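Local coordinates for gentamicin resistance protein (Enterococcus gallinarum, PDB 6CTZ) that probably transfers a phosphate group from a guanine nucleotide to the 2''-hydroxyl of aminoglycoside antibiotics such as kanamycin, giving resistance to gentamicin, at residues Gln94-Glu98 with Asp99-Val103; Gly191-Pro195 with Asp196-Thr200; Tyr229-Asp233 with Cys234-Phe238. The protein carries 2 engineered substitutions. All blocks are in the same frame, centred on the assembly; numbering follows the deposited sequence. Where two conformers were deposited one is given.

Interaction 1. Residues Gln94-Glu98 with Asp99-Val103; sequences QILGE and DGMAV. With GDP (guanosine-5'-diphosphate), chain B.
Gly-97 and Gly-100 face each other across a type I beta turn with Glu-98 and Asp-99 at its corners, closed by the bond from Gly-100 N to Gly-97 O (3.2 Å), after a short strand gives way to a weakly bonded helical turn. Gly-100 CA also lies 3.2 Å from Leu-96 O, a CA-H...O contact; a CB here would run into Leu-96 O, which accounts for the glycine. A water sits against the turn, 2.7 Å from Gly-97 O and close to Glu-98 O, and accepts from Met-101 N. The apolar side is made by Leu-96, its CG swung beside its own carbonyl carbon (chi1 -177°), which carries both methyls over the turn: CD1 rests on the backbone of Gly-100, 3.6 Å from its C atom, while CD2 reaches Met-101 CE, also at 3.6 Å. The methionine chain, bent at both chi2 and chi3, brings its methyl back across the leucine at a slant, and packs on Lys-109 and Leu-112 of helix 106-125. Before the turn, Ile-95 CD1, in one of two conformers, approaches GDP O2'. This is the stretch just after the interlobe linker, where the chain enters the C-terminal lobe of the kinase-like fold.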
loop_
_atom_site.group_PDB
_atom_site.type_symbol
_atom_site.label_atom_id
_atom_site.label_comp_id
_atom_site.label_asym_id
_atom_site.label_seq_id
_atom_site.Cartn_x
_atom_site.Cartn_y
_atom_site.Cartn_z
ATOM N N GLN A 94 -2.794 11.835 12.887
ATOM C CA GLN A 94 -1.408 11.432 13.024
ATOM C C GLN A 94 -1.242 10.155 12.218
ATOM O O GLN A 94 -2.027 9.219 12.382
ATOM C CB GLN A 94 -1.106 11.171 14.504
ATOM C CG GLN A 94 0.122 10.311 14.789
ATOM C CD GLN A 94 1.430 11.073 14.668
ATOM O OE1 GLN A 94 1.591 12.155 15.240
ATOM N NE2 GLN A 94 2.374 10.507 13.920
ATOM N N ILE A 95 -0.265 10.139 11.308
ATOM C CA ILE A 95 0.099 8.889 10.653
ATOM C C ILE A 95 0.561 7.911 11.716
ATOM O O ILE A 95 1.417 8.237 12.545
ATOM C CB ILE A 95 1.200 9.126 9.609
ATOM C CG1 ILE A 95 0.695 10.036 8.489
ATOM C CG2 ILE A 95 1.728 7.800 9.071
ATOM C CD1 ILE A 95 1.725 10.308 7.432
ATOM N N LEU A 96 -0.008 6.710 11.709
ATOM C CA LEU A 96 0.361 5.721 12.717
ATOM C C LEU A 96 1.788 5.216 12.519
ATOM O O LEU A 96 2.579 5.179 13.470
ATOM C CB LEU A 96 -0.638 4.563 12.698
ATOM C CG LEU A 96 -0.400 3.480 13.754
ATOM C CD1 LEU A 96 -0.551 4.083 15.143
ATOM C CD2 LEU A 96 -1.367 2.322 13.558
ATOM N N GLY A 97 2.130 4.788 11.303
ATOM C CA GLY A 97 3.454 4.259 11.007
ATOM C C GLY A 97 3.692 2.858 11.547
ATOM O O GLY A 97 2.873 2.354 12.316
ATOM N N GLU A 98 4.759 2.219 11.100
ATOM C CA GLU A 98 5.157 0.989 11.777
ATOM C C GLU A 98 5.442 0.938 13.318
ATOM O O GLU A 98 5.002 0.116 14.032
ATOM C CB GLU A 98 6.260 0.248 11.045
ATOM C CG GLU A 98 7.012 0.990 9.930
ATOM C CD GLU A 98 8.378 0.357 9.591
ATOM O OE1 GLU A 98 8.863 -0.460 10.371
ATOM O OE2 GLU A 98 8.995 0.702 8.581
ATOM N N ASP A 99 6.121 1.999 13.654
ATOM C CA ASP A 99 6.424 2.065 15.076
ATOM C C ASP A 99 5.222 2.486 15.902
ATOM O O ASP A 99 5.309 2.521 17.135
ATOM C CB ASP A 99 7.627 2.975 15.314
ATOM C CG ASP A 99 8.848 2.539 14.518
ATOM O OD1 ASP A 99 9.007 1.320 14.290
ATOM O OD2 ASP A 99 9.640 3.413 14.114
ATOM N N GLY A 100 4.094 2.766 15.253
ATOM C CA GLY A 100 2.907 3.202 15.952
ATOM C C GLY A 100 2.128 2.071 16.588
ATOM O O GLY A 100 1.815 2.138 17.777
ATOM N N MET A 101 1.790 1.034 15.814
ATOM C CA MET A 101 0.945 -0.026 16.358
ATOM C C MET A 101 1.632 -0.756 17.501
ATOM O O MET A 101 0.961 -1.238 18.422
ATOM C CB MET A 101 0.539 -1.022 15.267
ATOM C CG MET A 101 -0.533 -2.019 15.701
ATOM S SD MET A 101 -2.157 -1.243 15.810
ATOM C CE MET A 101 -2.538 -1.073 14.066
ATOM N N ALA A 102 2.965 -0.825 17.473
ATOM C CA ALA A 102 3.687 -1.594 18.479
ATOM C C ALA A 102 3.473 -1.043 19.882
ATOM O O ALA A 102 3.518 -1.802 20.856
ATOM C CB ALA A 102 5.178 -1.639 18.142
ATOM N N VAL A 103 3.228 0.265 20.011
ATOM C CA VAL A 103 3.084 0.856 21.339
ATOM C C VAL A 103 1.641 0.950 21.813
ATOM O O VAL A 103 1.411 1.266 22.987
ATOM C CB VAL A 103 3.816 2.208 21.490
ATOM C CG2 VAL A 103 3.058 3.319 20.791
HETATM P PB GDP B . 3.620 7.186 -2.603
HETATM O O1B GDP B . 2.545 6.744 -3.566
HETATM O O2B GDP B . 3.835 6.186 -1.486
HETATM O O3B GDP B . 4.889 7.593 -3.316
HETATM O O3A GDP B . 3.059 8.557 -1.953
HETATM P PA GDP B . 1.910 8.755 -0.828
HETATM O O1A GDP B . 0.578 9.013 -1.468
HETATM O O2A GDP B . 1.930 7.592 0.149
HETATM O "O5'" GDP B . 2.397 10.147 -0.148
HETATM C "C5'" GDP B . 3.717 10.233 0.371
HETATM C "C4'" GDP B . 3.645 10.544 1.847
HETATM O "O4'" GDP B . 3.106 11.856 2.014
HETATM C "C3'" GDP B . 2.716 9.648 2.649
HETATM O "O3'" GDP B . 3.312 8.391 2.988
HETATM C "C2'" GDP B . 2.499 10.507 3.869
HETATM O "O2'" GDP B . 3.652 10.474 4.717
HETATM C "C1'" GDP B . 2.430 11.900 3.264
HETATM N N9 GDP B . 1.025 12.266 2.997
HETATM C C8 GDP B . 0.362 12.219 1.819
HETATM N N7 GDP B . -0.915 12.647 2.000
HETATM C C5 GDP B . -1.058 12.971 3.299
HETATM C C6 GDP B . -2.132 13.468 4.168
HETATM O O6 GDP B . -3.261 13.720 3.705
HETATM N N1 GDP B . -1.832 13.659 5.462
HETATM C C2 GDP B . -0.617 13.402 5.994
HETATM N N2 GDP B . -0.406 13.637 7.304
HETATM N N3 GDP B . 0.416 12.933 5.260
HETATM C C4 GDP B . 0.229 12.722 3.940
HETATM O O HOH W 1 2.324 -0.221 12.889
#

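Interaction 2. Residues Gly191-Pro195 with Asp196-Thr200; sequences GDLSP and DHFLT. With MG (magnesium ion), chain C; KAN (kanamycin a), chain E; GDP (guanosine-5'-diphosphate), chain B.
His-197 uses both ring nitrogens: NE2 binds magnesium at 2.2 Å, and ND1 donates to the backbone oxygen Asp-192 O at 2.9 Å. The second bond lies in the imidazole plane and meets the carbonyl almost head-on (C=O...N 170°), so it fixes the ring's rotation and keeps NE2 turned to the metal. GDP O2A and O2B, two waters and Asp-214 complete the coordination. Asp-192 and Ser-194 hold kanamycin. Its 2''-hydroxyl, O13, donates to Asp-192 OD2 (2.7 Å), whereas its amine N3 reaches both Asp-192 OD1 and Ser-194 OG. The serine hydroxyl OG donates a short hydrogen bond to the syn side of Asp-196 OD1 (2.5 Å), and that oxygen hangs over the centre of the imidazole; Asp-196 OD2 receives a bond from a metal-bound water. Asp-192 O is gripped twice, since Ser-194 N closes an inverse gamma turn on it. Behind this shell, His-197 N bonds to Ser-194 O, and Pro-195 CA stands over the face of Phe-198, 3.6 Å from the ring centroid, while Leu-193 CD1 meets the ring edge. The sequence from His-190 corresponds to the HGDxxxxN motif of the family, with His-197 at the position of the usual asparagine. Leu-193 and Phe-198 pack against helix 106-125, Phe-198 also touches strand 209-212, and Tyr-229 of helix 228-234 borders Asp-192 and Ser-194.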
loop_
_atom_site.group_PDB
_atom_site.type_symbol
_atom_site.label_atom_id
_atom_site.label_comp_id
_atom_site.label_asym_id
_atom_site.label_seq_id
_atom_site.Cartn_x
_atom_site.Cartn_y
_atom_site.Cartn_z
ATOM N N GLY A 191 -4.191 -2.290 -2.089
ATOM C CA GLY A 191 -2.964 -2.674 -2.742
ATOM C C GLY A 191 -1.681 -2.250 -2.062
ATOM O O GLY A 191 -0.617 -2.756 -2.433
ATOM N N ASP A 192 -1.738 -1.348 -1.092
ATOM C CA ASP A 192 -0.538 -0.912 -0.387
ATOM C C ASP A 192 -0.933 -0.530 1.039
ATOM O O ASP A 192 -0.662 0.575 1.520
ATOM C CB ASP A 192 0.129 0.236 -1.148
ATOM C CG ASP A 192 1.583 0.438 -0.776
ATOM O OD1 ASP A 192 2.254 -0.521 -0.327
ATOM O OD2 ASP A 192 2.071 1.572 -0.963
ATOM N N LEU A 193 -1.613 -1.449 1.731
ATOM C CA LEU A 193 -2.348 -1.105 2.950
ATOM C C LEU A 193 -1.450 -1.274 4.179
ATOM O O LEU A 193 -1.602 -2.181 4.993
ATOM C CB LEU A 193 -3.630 -1.923 3.038
ATOM C CG LEU A 193 -4.646 -1.468 4.084
ATOM C CD1 LEU A 193 -5.180 -0.075 3.762
ATOM C CD2 LEU A 193 -5.803 -2.444 4.148
ATOM N N SER A 194 -0.505 -0.356 4.297
ATOM C CA SER A 194 0.484 -0.337 5.356
ATOM C C SER A 194 0.222 0.830 6.294
ATOM O O SER A 194 -0.413 1.819 5.907
ATOM C CB SER A 194 1.896 -0.220 4.762
ATOM O OG SER A 194 1.952 0.746 3.724
ATOM N N PRO A 195 0.720 0.760 7.536
ATOM C CA PRO A 195 0.328 1.752 8.552
ATOM C C PRO A 195 0.930 3.134 8.341
ATOM O O PRO A 195 0.483 4.083 9.008
ATOM C CB PRO A 195 0.769 1.106 9.878
ATOM C CG PRO A 195 1.827 0.118 9.480
ATOM C CD PRO A 195 1.362 -0.418 8.154
ATOM N N ASP A 196 1.887 3.287 7.419
ATOM C CA ASP A 196 2.310 4.618 6.987
ATOM C C ASP A 196 1.215 5.347 6.210
ATOM O O ASP A 196 1.381 6.527 5.880
ATOM C CB ASP A 196 3.623 4.558 6.185
ATOM C CG ASP A 196 3.475 3.843 4.862
ATOM O OD1 ASP A 196 2.582 2.995 4.747
ATOM O OD2 ASP A 196 4.247 4.142 3.922
ATOM N N HIS A 197 0.095 4.676 5.937
ATOM C CA HIS A 197 -1.054 5.251 5.258
ATOM C C HIS A 197 -2.274 5.347 6.157
ATOM O O HIS A 197 -3.342 5.731 5.679
ATOM C CB HIS A 197 -1.414 4.415 4.027
ATOM C CG HIS A 197 -0.353 4.398 2.982
ATOM N ND1 HIS A 197 -0.122 3.304 2.176
ATOM C CD2 HIS A 197 0.524 5.350 2.586
ATOM C CE1 HIS A 197 0.852 3.584 1.330
ATOM N NE2 HIS A 197 1.263 4.819 1.558
ATOM N N PHE A 198 -2.153 5.000 7.441
ATOM C CA PHE A 198 -3.279 5.053 8.372
ATOM C C PHE A 198 -3.205 6.366 9.133
ATOM O O PHE A 198 -2.219 6.629 9.832
ATOM C CB PHE A 198 -3.250 3.920 9.404
ATOM C CG PHE A 198 -3.246 2.520 8.835
ATOM C CD1 PHE A 198 -3.474 2.268 7.491
ATOM C CD2 PHE A 198 -3.031 1.445 9.685
ATOM C CE1 PHE A 198 -3.449 0.968 7.003
ATOM C CE2 PHE A 198 -2.999 0.141 9.202
ATOM C CZ PHE A 198 -3.216 -0.091 7.861
ATOM N N LEU A 199 -4.240 7.183 9.009
ATOM C CA LEU A 199 -4.345 8.413 9.781
ATOM C C LEU A 199 -5.250 8.162 10.978
ATOM O O LEU A 199 -6.322 7.567 10.834
ATOM C CB LEU A 199 -4.909 9.547 8.920
ATOM C CG LEU A 199 -3.972 10.261 7.938
ATOM C CD1 LEU A 199 -2.895 11.077 8.679
ATOM C CD2 LEU A 199 -3.399 9.306 6.891
ATOM N N THR A 200 -4.818 8.612 12.156
ATOM C CA THR A 200 -5.521 8.298 13.391
ATOM C C THR A 200 -5.801 9.552 14.200
ATOM O O THR A 200 -5.100 10.566 14.104
ATOM C CB THR A 200 -4.719 7.334 14.293
ATOM O OG1 THR A 200 -3.495 7.966 14.703
ATOM C CG2 THR A 200 -4.399 6.030 13.568
HETATM MG MG MG C . 2.580 5.680 0.034
HETATM C C1 KAN E . 9.843 -2.562 2.964
HETATM C C2 KAN E . 10.451 -3.913 3.339
HETATM C C3 KAN E . 10.548 -4.024 4.846
HETATM C C4 KAN E . 11.413 -2.871 5.332
HETATM C C5 KAN E . 10.821 -1.527 4.916
HETATM C C6 KAN E . 11.723 -0.365 5.320
HETATM C C7 KAN E . 4.945 -0.720 2.126
HETATM C C8 KAN E . 6.152 -0.520 1.213
HETATM C C9 KAN E . 7.247 -1.534 1.560
HETATM C C10 KAN E . 7.648 -1.456 3.033
HETATM C C11 KAN E . 6.417 -1.592 3.931
HETATM C C12 KAN E . 5.355 -0.556 3.584
HETATM C C13 KAN E . 6.441 -0.115 -1.165
HETATM C C14 KAN E . 5.539 0.385 -2.282
HETATM C C15 KAN E . 4.750 -0.802 -2.843
HETATM C C16 KAN E . 5.716 -1.888 -3.301
HETATM C C17 KAN E . 6.650 -2.258 -2.165
HETATM C C18 KAN E . 7.694 -3.244 -2.664
HETATM N N1 KAN E . 11.120 0.866 4.843
HETATM N N2 KAN E . 6.772 -1.460 5.340
HETATM N N3 KAN E . 3.899 0.236 1.768
HETATM N N4 KAN E . 3.881 -0.420 -3.949
HETATM O O5 KAN E . 10.558 -1.448 3.510
HETATM O O6 KAN E . 9.616 -4.955 2.825
HETATM O O7 KAN E . 11.138 -5.270 5.230
HETATM O O8 KAN E . 11.508 -2.933 6.756
HETATM O O9 KAN E . 8.481 -2.558 3.401
HETATM O O10 KAN E . 8.410 -1.260 0.762
HETATM O O11 KAN E . 5.662 -0.701 -0.123
HETATM O O12 KAN E . 7.322 -1.101 -1.695
HETATM O O13 KAN E . 4.694 1.407 -1.748
HETATM O O14 KAN E . 5.023 -3.081 -3.706
HETATM O O15 KAN E . 8.567 -3.593 -1.585
HETATM P PB GDP B . 3.620 7.186 -2.603
HETATM O O1B GDP B . 2.545 6.744 -3.566
HETATM O O2B GDP B . 3.835 6.186 -1.486
HETATM O O3B GDP B . 4.889 7.593 -3.316
HETATM O O3A GDP B . 3.059 8.557 -1.953
HETATM P PA GDP B . 1.910 8.755 -0.828
HETATM O O1A GDP B . 0.578 9.013 -1.468
HETATM O O2A GDP B . 1.930 7.592 0.149
HETATM O "O5'" GDP B . 2.397 10.147 -0.148
HETATM C "C5'" GDP B . 3.717 10.233 0.371
HETATM C "C4'" GDP B . 3.645 10.544 1.847
HETATM O "O4'" GDP B . 3.106 11.856 2.014
HETATM C "C3'" GDP B . 2.716 9.648 2.649
HETATM O "O3'" GDP B . 3.312 8.391 2.988
HETATM C "C2'" GDP B . 2.499 10.507 3.869
HETATM O "O2'" GDP B . 3.652 10.474 4.717
HETATM C "C1'" GDP B . 2.430 11.900 3.264
HETATM N N9 GDP B . 1.025 12.266 2.997
HETATM C C8 GDP B . 0.362 12.219 1.819
HETATM N N7 GDP B . -0.915 12.647 2.000
HETATM C C5 GDP B . -1.058 12.971 3.299
HETATM C C6 GDP B . -2.132 13.468 4.168
HETATM O O6 GDP B . -3.261 13.720 3.705
HETATM N N1 GDP B . -1.832 13.659 5.462
HETATM C C2 GDP B . -0.617 13.402 5.994
HETATM N N2 GDP B . -0.406 13.637 7.304
HETATM N N3 GDP B . 0.416 12.933 5.260
HETATM C C4 GDP B . 0.229 12.722 3.940
HETATM O O HOH W 2 3.940 5.967 1.547
HETATM O O HOH W 3 3.379 3.752 -0.225
#

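Interaction 3. Residues Tyr229-Asp233 with Cys234-Phe238; sequences YLLED and CGELF. With KAN (kanamycin a), chain E.
Leu-230 O takes bonds from two successive amides as helix 228-234 ends in a widened, pi-type turn: Cys-234 N at 2.9 Å and, more weakly, Gly-235 N at 3.0 Å. Gly-235 N has a second weak bond to Leu-231 O, so the last turn is held by shared and bent bonds rather than by a regular series. Gly-235 then leaves helical geometry with positive phi (98°), a conformation suited to glycine, and serves as N-cap of the helix that follows. Across this kink the side chains pack in two places. Leu-230 CD2 lies 4.0 Å from Cys-234 SG and also faces the edge of the Phe-238 ring, at CE2, which is a looser approach. Leu-231 runs alongside Glu-236 in the same direction: a chi1 of -176° sets the leucine's CG beside its own carbonyl carbon, from where CD1 comes to rest 3.6 Å from Glu-236 CA. The glutamate carboxylate beyond forms a salt bridge with Arg-240. Tyr-229, Glu-232 and Asp-233, which point away from the kink, meet kanamycin. Tyr-229 lays one ring face under the deoxystreptamine ring, with kanamycin C7 3.7 Å above the ring plane, and its OH is hydrogen-bonded to Asp-265. Asp-233 OD2 accepts from kanamycin N2 at 2.7 Å. Glu-232 OE2, in the plane of the tyrosine ring at its edge, lies 2.9 Å from kanamycin O6, although that hydroxyl proton has another acceptor within reach. One short helix thus combines a flat aromatic platform with two carboxylates: Asp-233 would suit an ammonium group, N2 probably being protonated, while Glu-232 faces a hydroxyl of the aminoglycoside, and the apolar contacts behind them link helix 228-234 to helix 236-246.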
loop_
_atom_site.group_PDB
_atom_site.type_symbol
_atom_site.label_atom_id
_atom_site.label_comp_id
_atom_site.label_asym_id
_atom_site.label_seq_id
_atom_site.Cartn_x
_atom_site.Cartn_y
_atom_site.Cartn_z
ATOM N N TYR A 229 0.832 -6.065 4.522
ATOM C CA TYR A 229 1.539 -5.128 5.391
ATOM C C TYR A 229 0.956 -5.056 6.788
ATOM O O TYR A 229 1.661 -4.647 7.719
ATOM C CB TYR A 229 1.676 -3.741 4.744
ATOM C CG TYR A 229 2.375 -3.841 3.410
ATOM C CD1 TYR A 229 3.692 -4.284 3.324
ATOM C CD2 TYR A 229 1.711 -3.525 2.229
ATOM C CE1 TYR A 229 4.322 -4.423 2.102
ATOM C CE2 TYR A 229 2.339 -3.657 1.001
ATOM C CZ TYR A 229 3.642 -4.112 0.945
ATOM O OH TYR A 229 4.267 -4.246 -0.269
ATOM N N LEU A 230 -0.294 -5.480 6.976
ATOM C CA LEU A 230 -0.751 -5.732 8.336
ATOM C C LEU A 230 0.138 -6.780 8.999
ATOM O O LEU A 230 0.574 -6.616 10.145
ATOM C CB LEU A 230 -2.223 -6.165 8.337
ATOM C CG LEU A 230 -3.217 -5.112 7.836
ATOM C CD1 LEU A 230 -4.650 -5.586 8.045
ATOM C CD2 LEU A 230 -2.985 -3.743 8.462
ATOM N N LEU A 231 0.433 -7.865 8.283
ATOM C CA LEU A 231 1.277 -8.902 8.861
ATOM C C LEU A 231 2.711 -8.408 9.030
ATOM O O LEU A 231 3.310 -8.554 10.103
ATOM C CB LEU A 231 1.221 -10.161 7.997
ATOM C CG LEU A 231 1.986 -11.374 8.549
ATOM C CD1 LEU A 231 1.544 -11.711 9.971
ATOM C CD2 LEU A 231 1.832 -12.593 7.643
ATOM N N GLU A 232 3.266 -7.793 7.987
ATOM C CA GLU A 232 4.668 -7.386 8.014
ATOM C C GLU A 232 4.907 -6.271 9.028
ATOM O O GLU A 232 5.906 -6.294 9.764
ATOM C CB GLU A 232 5.076 -6.951 6.602
ATOM C CG GLU A 232 6.540 -6.671 6.364
ATOM C CD GLU A 232 6.809 -6.325 4.905
ATOM O OE1 GLU A 232 6.482 -7.147 4.011
ATOM O OE2 GLU A 232 7.326 -5.222 4.654
ATOM N N ASP A 233 3.997 -5.289 9.093
ATOM C CA ASP A 233 4.234 -4.057 9.837
ATOM C C ASP A 233 3.421 -3.923 11.113
ATOM O O ASP A 233 3.819 -3.166 12.000
ATOM C CB ASP A 233 3.931 -2.842 8.957
ATOM C CG ASP A 233 4.929 -2.663 7.854
ATOM O OD1 ASP A 233 6.060 -3.185 7.961
ATOM O OD2 ASP A 233 4.585 -1.967 6.888
ATOM N N CYS A 234 2.288 -4.606 11.224
ATOM C CA CYS A 234 1.500 -4.558 12.444
ATOM C C CYS A 234 1.599 -5.827 13.275
ATOM O O CYS A 234 1.252 -5.795 14.458
ATOM C CB CYS A 234 0.026 -4.256 12.127
ATOM S SG CYS A 234 -0.209 -2.731 11.185
ATOM N N GLY A 235 2.065 -6.927 12.696
ATOM C CA GLY A 235 2.285 -8.144 13.449
ATOM C C GLY A 235 1.139 -9.136 13.308
ATOM O O GLY A 235 0.009 -8.792 12.954
ATOM N N GLU A 236 1.450 -10.398 13.618
ATOM C CA GLU A 236 0.495 -11.483 13.415
ATOM C C GLU A 236 -0.706 -11.373 14.345
ATOM O O GLU A 236 -1.839 -11.657 13.937
ATOM C CB GLU A 236 1.191 -12.829 13.592
ATOM C CG GLU A 236 0.245 -13.994 13.384
ATOM C CD GLU A 236 0.929 -15.347 13.405
ATOM O OE1 GLU A 236 2.172 -15.414 13.271
ATOM O OE2 GLU A 236 0.205 -16.351 13.553
ATOM N N LEU A 237 -0.489 -10.982 15.601
ATOM C CA LEU A 237 -1.607 -10.912 16.541
ATOM C C LEU A 237 -2.652 -9.907 16.076
ATOM O O LEU A 237 -3.853 -10.209 16.042
ATOM C CB LEU A 237 -1.106 -10.583 17.949
ATOM C CG LEU A 237 -0.533 -11.781 18.705
ATOM C CD1 LEU A 237 0.056 -11.318 20.022
ATOM C CD2 LEU A 237 -1.606 -12.829 18.952
ATOM N N PHE A 238 -2.207 -8.713 15.678
ATOM C CA PHE A 238 -3.146 -7.711 15.184
ATOM C C PHE A 238 -3.809 -8.175 13.898
ATOM O O PHE A 238 -5.023 -7.998 13.712
ATOM C CB PHE A 238 -2.429 -6.382 14.960
ATOM C CG PHE A 238 -3.330 -5.310 14.439
ATOM C CD1 PHE A 238 -4.145 -4.596 15.307
ATOM C CD2 PHE A 238 -3.388 -5.031 13.083
ATOM C CE1 PHE A 238 -4.986 -3.615 14.833
ATOM C CE2 PHE A 238 -4.232 -4.048 12.609
ATOM C CZ PHE A 238 -5.034 -3.344 13.488
HETATM C C1 KAN E . 9.843 -2.562 2.964
HETATM C C2 KAN E . 10.451 -3.913 3.339
HETATM C C3 KAN E . 10.548 -4.024 4.846
HETATM C C4 KAN E . 11.413 -2.871 5.332
HETATM C C5 KAN E . 10.821 -1.527 4.916
HETATM C C6 KAN E . 11.723 -0.365 5.320
HETATM C C7 KAN E . 4.945 -0.720 2.126
HETATM C C8 KAN E . 6.152 -0.520 1.213
HETATM C C9 KAN E . 7.247 -1.534 1.560
HETATM C C10 KAN E . 7.648 -1.456 3.033
HETATM C C11 KAN E . 6.417 -1.592 3.931
HETATM C C12 KAN E . 5.355 -0.556 3.584
HETATM C C13 KAN E . 6.441 -0.115 -1.165
HETATM C C14 KAN E . 5.539 0.385 -2.282
HETATM C C15 KAN E . 4.750 -0.802 -2.843
HETATM C C16 KAN E . 5.716 -1.888 -3.301
HETATM C C17 KAN E . 6.650 -2.258 -2.165
HETATM C C18 KAN E . 7.694 -3.244 -2.664
HETATM N N1 KAN E . 11.120 0.866 4.843
HETATM N N2 KAN E . 6.772 -1.460 5.340
HETATM N N3 KAN E . 3.899 0.236 1.768
HETATM N N4 KAN E . 3.881 -0.420 -3.949
HETATM O O5 KAN E . 10.558 -1.448 3.510
HETATM O O6 KAN E . 9.616 -4.955 2.825
HETATM O O7 KAN E . 11.138 -5.270 5.230
HETATM O O8 KAN E . 11.508 -2.933 6.756
HETATM O O9 KAN E . 8.481 -2.558 3.401
HETATM O O10 KAN E . 8.410 -1.260 0.762
HETATM O O11 KAN E . 5.662 -0.701 -0.123
HETATM O O12 KAN E . 7.322 -1.101 -1.695
HETATM O O13 KAN E . 4.694 1.407 -1.748
HETATM O O14 KAN E . 5.023 -3.081 -3.706
HETATM O O15 KAN E . 8.567 -3.593 -1.585
#

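The three contacts come in series along the chain, neither nesting nor crossing, and each closes a local turn of its own. Interaction 1 leads from strand 94-95 into the turn ahead of helix 106-125. Interaction 2 follows much later and returns to the same small sheet: strand 198-200 pairs antiparallel with 94-95, Leu-96 N approaching Phe-198 O at 2.9 Å, and both contacts reach GDP. Interaction 3, further on, shares kanamycin with interaction 2, where Pro-195 CD packs on Asp-233 CB. It also meets interaction 1, through Met-101 CE against Phe-238 CZ. Together they tie the nucleotide side of the C-terminal lobe to its antibiotic-binding helices.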